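Local coordinates for glutamate racemase (Francisella tularensis subsp. tularensis, PDB 3OUT), which belongs to the Asp/Glu/hydantoin racemase family of enzymes, with an alpha/beta fold built around two parallel beta-sheets, at residues B[54-66]-B[79-92]. Numbering follows the deposited sequence.
With DGL (D-glutamic acid), chain E.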
loop_
_atom_site.group_PDB
_atom_site.type_symbol
_atom_site.label_atom_id
_atom_site.label_comp_id
_atom_site.label_asym_id
_atom_site.label_seq_id
_atom_site.Cartn_x
_atom_site.Cartn_y
_atom_site.Cartn_z
ATOM N N ILE B 54 6.481 -7.441 -6.509
ATOM C CA ILE B 54 5.415 -8.189 -7.163
ATOM C C ILE B 54 4.897 -9.267 -6.234
ATOM O O ILE B 54 3.671 -9.437 -6.128
ATOM C CB ILE B 54 5.830 -8.766 -8.529
ATOM C CG1 ILE B 54 6.077 -7.600 -9.526
ATOM C CG2 ILE B 54 4.756 -9.754 -9.022
ATOM C CD1 ILE B 54 6.893 -7.990 -10.749
ATOM N N GLN B 55 5.788 -9.976 -5.537
ATOM C CA GLN B 55 5.346 -10.975 -4.563
ATOM C C GLN B 55 4.539 -10.387 -3.408
ATOM O O GLN B 55 3.560 -10.988 -2.993
ATOM C CB GLN B 55 6.507 -11.812 -4.011
ATOM C CG GLN B 55 7.135 -12.679 -5.059
ATOM C CD GLN B 55 8.093 -13.730 -4.515
ATOM O OE1 GLN B 55 8.531 -13.686 -3.370
ATOM N NE2 GLN B 55 8.347 -14.751 -5.328
ATOM N N LYS B 56 4.977 -9.247 -2.865
ATOM C CA LYS B 56 4.272 -8.554 -1.808
ATOM C C LYS B 56 2.850 -8.218 -2.248
ATOM O O LYS B 56 1.884 -8.542 -1.540
ATOM C CB LYS B 56 5.026 -7.267 -1.416
ATOM C CG LYS B 56 4.307 -6.528 -0.301
ATOM C CD LYS B 56 4.975 -5.194 0.012
ATOM C CE LYS B 56 4.272 -4.466 1.192
ATOM N NZ LYS B 56 4.646 -5.071 2.554
ATOM N N PHE B 57 2.707 -7.630 -3.447
ATOM C CA PHE B 57 1.407 -7.215 -3.956
ATOM C C PHE B 57 0.513 -8.422 -4.178
ATOM O O PHE B 57 -0.693 -8.443 -3.782
ATOM C CB PHE B 57 1.584 -6.489 -5.290
ATOM C CG PHE B 57 2.183 -5.125 -5.207
ATOM C CD1 PHE B 57 2.417 -4.478 -4.020
ATOM C CD2 PHE B 57 2.503 -4.494 -6.415
ATOM C CE1 PHE B 57 2.949 -3.200 -4.028
ATOM C CE2 PHE B 57 3.031 -3.235 -6.431
ATOM C CZ PHE B 57 3.240 -2.605 -5.231
ATOM N N ALA B 58 1.073 -9.486 -4.770
ATOM C CA ALA B 58 0.268 -10.690 -5.083
ATOM C C ALA B 58 -0.226 -11.390 -3.826
ATOM O O ALA B 58 -1.350 -11.907 -3.831
ATOM C CB ALA B 58 1.084 -11.698 -5.918
ATOM N N ALA B 59 0.568 -11.376 -2.750
ATOM C CA ALA B 59 0.097 -11.989 -1.496
ATOM C C ALA B 59 -1.155 -11.261 -0.982
ATOM O O ALA B 59 -2.081 -11.885 -0.513
ATOM C CB ALA B 59 1.202 -12.058 -0.439
ATOM N N GLN B 60 -1.219 -9.940 -1.133
ATOM C CA GLN B 60 -2.359 -9.191 -0.672
ATOM C C GLN B 60 -3.622 -9.544 -1.468
ATOM O O GLN B 60 -4.669 -9.813 -0.876
ATOM C CB GLN B 60 -2.085 -7.683 -0.787
ATOM C CG GLN B 60 -0.915 -7.172 0.084
ATOM C CD GLN B 60 -0.824 -5.693 -0.029
ATOM O OE1 GLN B 60 -0.417 -5.182 -1.052
ATOM N NE2 GLN B 60 -1.253 -4.970 1.023
ATOM N N THR B 61 -3.520 -9.560 -2.804
ATOM C CA THR B 61 -4.667 -9.882 -3.674
ATOM C C THR B 61 -5.119 -11.316 -3.387
ATOM O O THR B 61 -6.296 -11.583 -3.328
ATOM C CB THR B 61 -4.338 -9.709 -5.144
ATOM O OG1 THR B 61 -4.040 -8.321 -5.361
ATOM C CG2 THR B 61 -5.522 -10.122 -6.040
ATOM N N ALA B 62 -4.193 -12.229 -3.220
ATOM C CA ALA B 62 -4.537 -13.619 -2.911
ATOM C C ALA B 62 -5.361 -13.720 -1.660
ATOM O O ALA B 62 -6.407 -14.399 -1.642
ATOM C CB ALA B 62 -3.276 -14.521 -2.809
ATOM N N LYS B 63 -4.937 -13.013 -0.606
ATOM C CA LYS B 63 -5.675 -13.047 0.646
ATOM C C LYS B 63 -7.069 -12.450 0.461
ATOM O O LYS B 63 -8.045 -12.954 1.022
ATOM C CB LYS B 63 -4.891 -12.359 1.769
ATOM C CG LYS B 63 -3.619 -13.121 2.077
ATOM C CD LYS B 63 -2.666 -12.347 2.994
ATOM C CE LYS B 63 -1.324 -13.058 3.103
ATOM N NZ LYS B 63 -0.348 -12.315 4.045
ATOM N N PHE B 64 -7.181 -11.348 -0.284
ATOM C CA PHE B 64 -8.478 -10.758 -0.534
ATOM C C PHE B 64 -9.388 -11.770 -1.215
ATOM O O PHE B 64 -10.545 -11.927 -0.834
ATOM C CB PHE B 64 -8.334 -9.487 -1.406
ATOM C CG PHE B 64 -9.634 -8.819 -1.713
ATOM C CD1 PHE B 64 -10.451 -9.283 -2.718
ATOM C CD2 PHE B 64 -10.056 -7.735 -0.961
ATOM C CE1 PHE B 64 -11.645 -8.674 -2.989
ATOM C CE2 PHE B 64 -11.270 -7.122 -1.228
ATOM C CZ PHE B 64 -12.056 -7.593 -2.263
ATOM N N LEU B 65 -8.895 -12.472 -2.226
ATOM C CA LEU B 65 -9.777 -13.393 -2.956
ATOM C C LEU B 65 -10.199 -14.580 -2.107
ATOM O O LEU B 65 -11.343 -15.027 -2.199
ATOM C CB LEU B 65 -9.093 -13.877 -4.237
ATOM C CG LEU B 65 -9.028 -12.854 -5.362
ATOM C CD1 LEU B 65 -8.161 -13.323 -6.516
ATOM C CD2 LEU B 65 -10.438 -12.432 -5.871
ATOM N N ILE B 66 -9.271 -15.098 -1.304
ATOM C CA ILE B 66 -9.557 -16.245 -0.430
ATOM C C ILE B 66 -10.597 -15.872 0.627
ATOM O O ILE B 66 -11.475 -16.670 0.945
ATOM C CB ILE B 66 -8.277 -16.857 0.153
ATOM C CG1 ILE B 66 -7.440 -17.491 -0.966
ATOM C CG2 ILE B 66 -8.605 -17.861 1.307
ATOM C CD1 ILE B 66 -8.045 -18.682 -1.795
ATOM N N THR B 79 2.862 -11.709 -15.574
ATOM C CA THR B 79 3.894 -11.175 -14.684
ATOM C C THR B 79 3.699 -11.776 -13.289
ATOM O O THR B 79 4.639 -12.294 -12.707
ATOM C CB THR B 79 3.887 -9.598 -14.641
ATOM O OG1 THR B 79 4.058 -9.084 -15.965
ATOM C CG2 THR B 79 4.942 -9.082 -13.680
ATOM N N ILE B 80 2.472 -11.770 -12.770
ATOM C CA ILE B 80 2.185 -12.454 -11.488
ATOM C C ILE B 80 2.439 -13.963 -11.604
ATOM O O ILE B 80 3.053 -14.558 -10.723
ATOM C CB ILE B 80 0.737 -12.179 -11.017
ATOM C CG1 ILE B 80 0.541 -10.679 -10.769
ATOM C CG2 ILE B 80 0.413 -12.973 -9.712
ATOM C CD1 ILE B 80 -0.943 -10.257 -10.500
ATOM N N SER B 81 2.003 -14.570 -12.701
ATOM C CA SER B 81 2.267 -16.023 -12.881
ATOM C C SER B 81 3.754 -16.374 -12.875
ATOM O O SER B 81 4.165 -17.413 -12.363
ATOM C CB SER B 81 1.681 -16.493 -14.205
ATOM O OG SER B 81 0.234 -16.374 -14.235
ATOM N N ALA B 82 4.553 -15.544 -13.512
ATOM C CA ALA B 82 5.982 -15.756 -13.612
ATOM C C ALA B 82 6.709 -15.718 -12.268
ATOM O O ALA B 82 7.696 -16.444 -12.025
ATOM C CB ALA B 82 6.594 -14.669 -14.502
ATOM N N ILE B 83 6.254 -14.806 -11.411
ATOM C CA ILE B 83 7.015 -14.397 -10.232
ATOM C C ILE B 83 6.396 -14.799 -8.910
ATOM O O ILE B 83 7.143 -15.025 -7.950
ATOM C CB ILE B 83 7.306 -12.865 -10.291
ATOM C CG1 ILE B 83 8.327 -12.616 -11.404
ATOM C CG2 ILE B 83 7.729 -12.272 -8.933
ATOM C CD1 ILE B 83 8.332 -11.181 -11.995
ATOM N N ALA B 84 5.065 -14.916 -8.861
ATOM C CA ALA B 84 4.326 -15.109 -7.611
ATOM C C ALA B 84 3.376 -16.262 -7.588
ATOM O O ALA B 84 2.581 -16.382 -6.644
ATOM C CB ALA B 84 3.575 -13.774 -7.225
ATOM N N LYS B 85 3.466 -17.191 -8.557
ATOM C CA LYS B 85 2.536 -18.307 -8.577
ATOM C C LYS B 85 2.592 -19.088 -7.284
ATOM O O LYS B 85 1.557 -19.459 -6.749
ATOM C CB LYS B 85 2.825 -19.244 -9.759
ATOM C CG LYS B 85 1.810 -20.367 -9.961
ATOM C CD LYS B 85 2.143 -21.182 -11.212
ATOM C CE LYS B 85 3.445 -21.957 -11.122
ATOM N NZ LYS B 85 3.518 -23.009 -12.211
ATOM N N ASP B 86 3.791 -19.378 -6.774
ATOM C CA ASP B 86 3.897 -20.188 -5.573
ATOM C C ASP B 86 3.376 -19.475 -4.326
ATOM O O ASP B 86 2.757 -20.116 -3.485
ATOM C CB ASP B 86 5.348 -20.649 -5.369
ATOM C CG ASP B 86 5.775 -21.725 -6.382
ATOM O OD1 ASP B 86 4.929 -22.293 -7.125
ATOM O OD2 ASP B 86 6.987 -22.000 -6.432
ATOM N N ILE B 87 3.635 -18.169 -4.225
ATOM C CA ILE B 87 3.091 -17.316 -3.162
ATOM C C ILE B 87 1.570 -17.444 -3.158
ATOM O O ILE B 87 0.948 -17.639 -2.112
ATOM C CB ILE B 87 3.465 -15.813 -3.421
ATOM C CG1 ILE B 87 4.995 -15.554 -3.209
ATOM C CG2 ILE B 87 2.612 -14.860 -2.566
ATOM C CD1 ILE B 87 5.399 -15.581 -1.787
ATOM N N VAL B 88 0.965 -17.358 -4.346
ATOM C CA VAL B 88 -0.515 -17.420 -4.467
ATOM C C VAL B 88 -1.056 -18.812 -4.113
ATOM O O VAL B 88 -2.025 -18.929 -3.370
ATOM C CB VAL B 88 -1.016 -16.984 -5.874
ATOM C CG1 VAL B 88 -2.562 -17.158 -6.011
ATOM C CG2 VAL B 88 -0.614 -15.519 -6.148
ATOM N N GLN B 89 -0.426 -19.846 -4.665
ATOM C CA GLN B 89 -0.770 -21.236 -4.359
ATOM C C GLN B 89 -0.709 -21.544 -2.852
ATOM O O GLN B 89 -1.592 -22.237 -2.315
ATOM C CB GLN B 89 0.126 -22.179 -5.192
ATOM C CG GLN B 89 -0.344 -22.294 -6.655
ATOM C CD GLN B 89 0.584 -23.079 -7.591
ATOM O OE1 GLN B 89 1.689 -23.493 -7.221
ATOM N NE2 GLN B 89 0.152 -23.224 -8.836
ATOM N N GLU B 90 0.300 -21.011 -2.167
ATOM C CA GLU B 90 0.507 -21.264 -0.742
ATOM C C GLU B 90 -0.621 -20.662 0.087
ATOM O O GLU B 90 -1.094 -21.255 1.056
ATOM C CB GLU B 90 1.845 -20.694 -0.278
ATOM C CG GLU B 90 2.239 -21.179 1.089
ATOM C CD GLU B 90 2.615 -22.666 1.084
ATOM O OE1 GLU B 90 2.281 -23.353 2.072
ATOM O OE2 GLU B 90 3.233 -23.150 0.096
ATOM N N ILE B 91 -1.030 -19.461 -0.288
ATOM C CA ILE B 91 -2.185 -18.813 0.339
ATOM C C ILE B 91 -3.512 -19.502 0.003
ATOM O O ILE B 91 -4.369 -19.618 0.884
ATOM C CB ILE B 91 -2.219 -17.294 -0.042
ATOM C CG1 ILE B 91 -1.013 -16.617 0.593
ATOM C CG2 ILE B 91 -3.528 -16.591 0.409
ATOM C CD1 ILE B 91 -0.622 -15.280 -0.043
ATOM N N ALA B 92 -3.674 -19.946 -1.235
ATOM C CA ALA B 92 -4.926 -20.547 -1.656
ATOM C C ALA B 92 -5.157 -21.914 -0.980
ATOM O O ALA B 92 -6.293 -22.329 -0.841
ATOM C CB ALA B 92 -4.989 -20.665 -3.204
HETATM N N DGL E . -0.978 -5.694 -16.455
HETATM C CA DGL E . 0.445 -5.728 -16.944
HETATM C C DGL E . 1.336 -4.935 -16.031
HETATM O O DGL E . 0.933 -4.661 -14.878
HETATM C CB DGL E . 1.041 -7.129 -17.018
HETATM C CG DGL E . 0.215 -8.152 -17.811
HETATM C CD DGL E . 0.931 -9.454 -18.109
HETATM O OE1 DGL E . 2.147 -9.560 -17.863
HETATM O OE2 DGL E . 0.250 -10.373 -18.646
HETATM O OXT DGL E . 2.494 -4.620 -16.397
#
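Thr79, whose methyl touches Ile54, has its hydroxyl OG1 gripped from several sides: it hydrogen-bonds OE1 of D-glutamic acid at 2.7 Å, and Thr119 and Thr122 also hydrogen-bond to it, which probably holds the hydroxyl in place. A chi1 of -57° sets CG2 anti to the backbone N, facing Ile54 CD1 at 3.7 Å, and leaves OG1 beside the N, facing the ligand. Threonine suits the place because one branch is a methyl for the helix contact and the other a hydroxyl for the ligand.

Gln55 NE2 donates to the carbonyl oxygen Ile83 O at 2.9 Å, with an almost straight N-H...O angle of 171°; the acceptor lies practically in the plane of the amide. A kink in helix 79-92 explains why that oxygen can be used this way: the N of Ile87, its usual intrahelical donor, makes no bond to the preceding turn. Glutamine suits the place because its extended chain can span to the opposite helix and deliver an N-H there. Ile87 lies across this amide, its CG1 3.8 Å from Gln55 CD.

At the kink, small residues let the backbones come close, Gln55 CA and Ala84 CA being the nearest pair there. Ala58 CB meets Ala84 CB at 3.5 Å, tighter than usual for two methyls, while Ile80 and Val88 border the same methyl of Ala58. Helix 51-67 leads into strand 72-75 and helix 78-92 leads out of it to strand 97-99, successive crossovers of the parallel sheet packed side by side on one face, at a crossing angle of -53°; Ile80 and Val88 also rest on Phe13 and Ile75 of that sheet.

Further along, Ile91 is a knob in a hole formed by Ala59, Ala62, Lys63 and Ile66. Its CD1 lies 3.7 Å from Ala59 CA, and its other branch, CG2, is 3.8 Å from Ala62 CB, both alanines being short enough to admit it. Lys63 walls this hole with its aliphatic chain, and Ile66 CD1 reaches Ala92 CA at 3.6 Å.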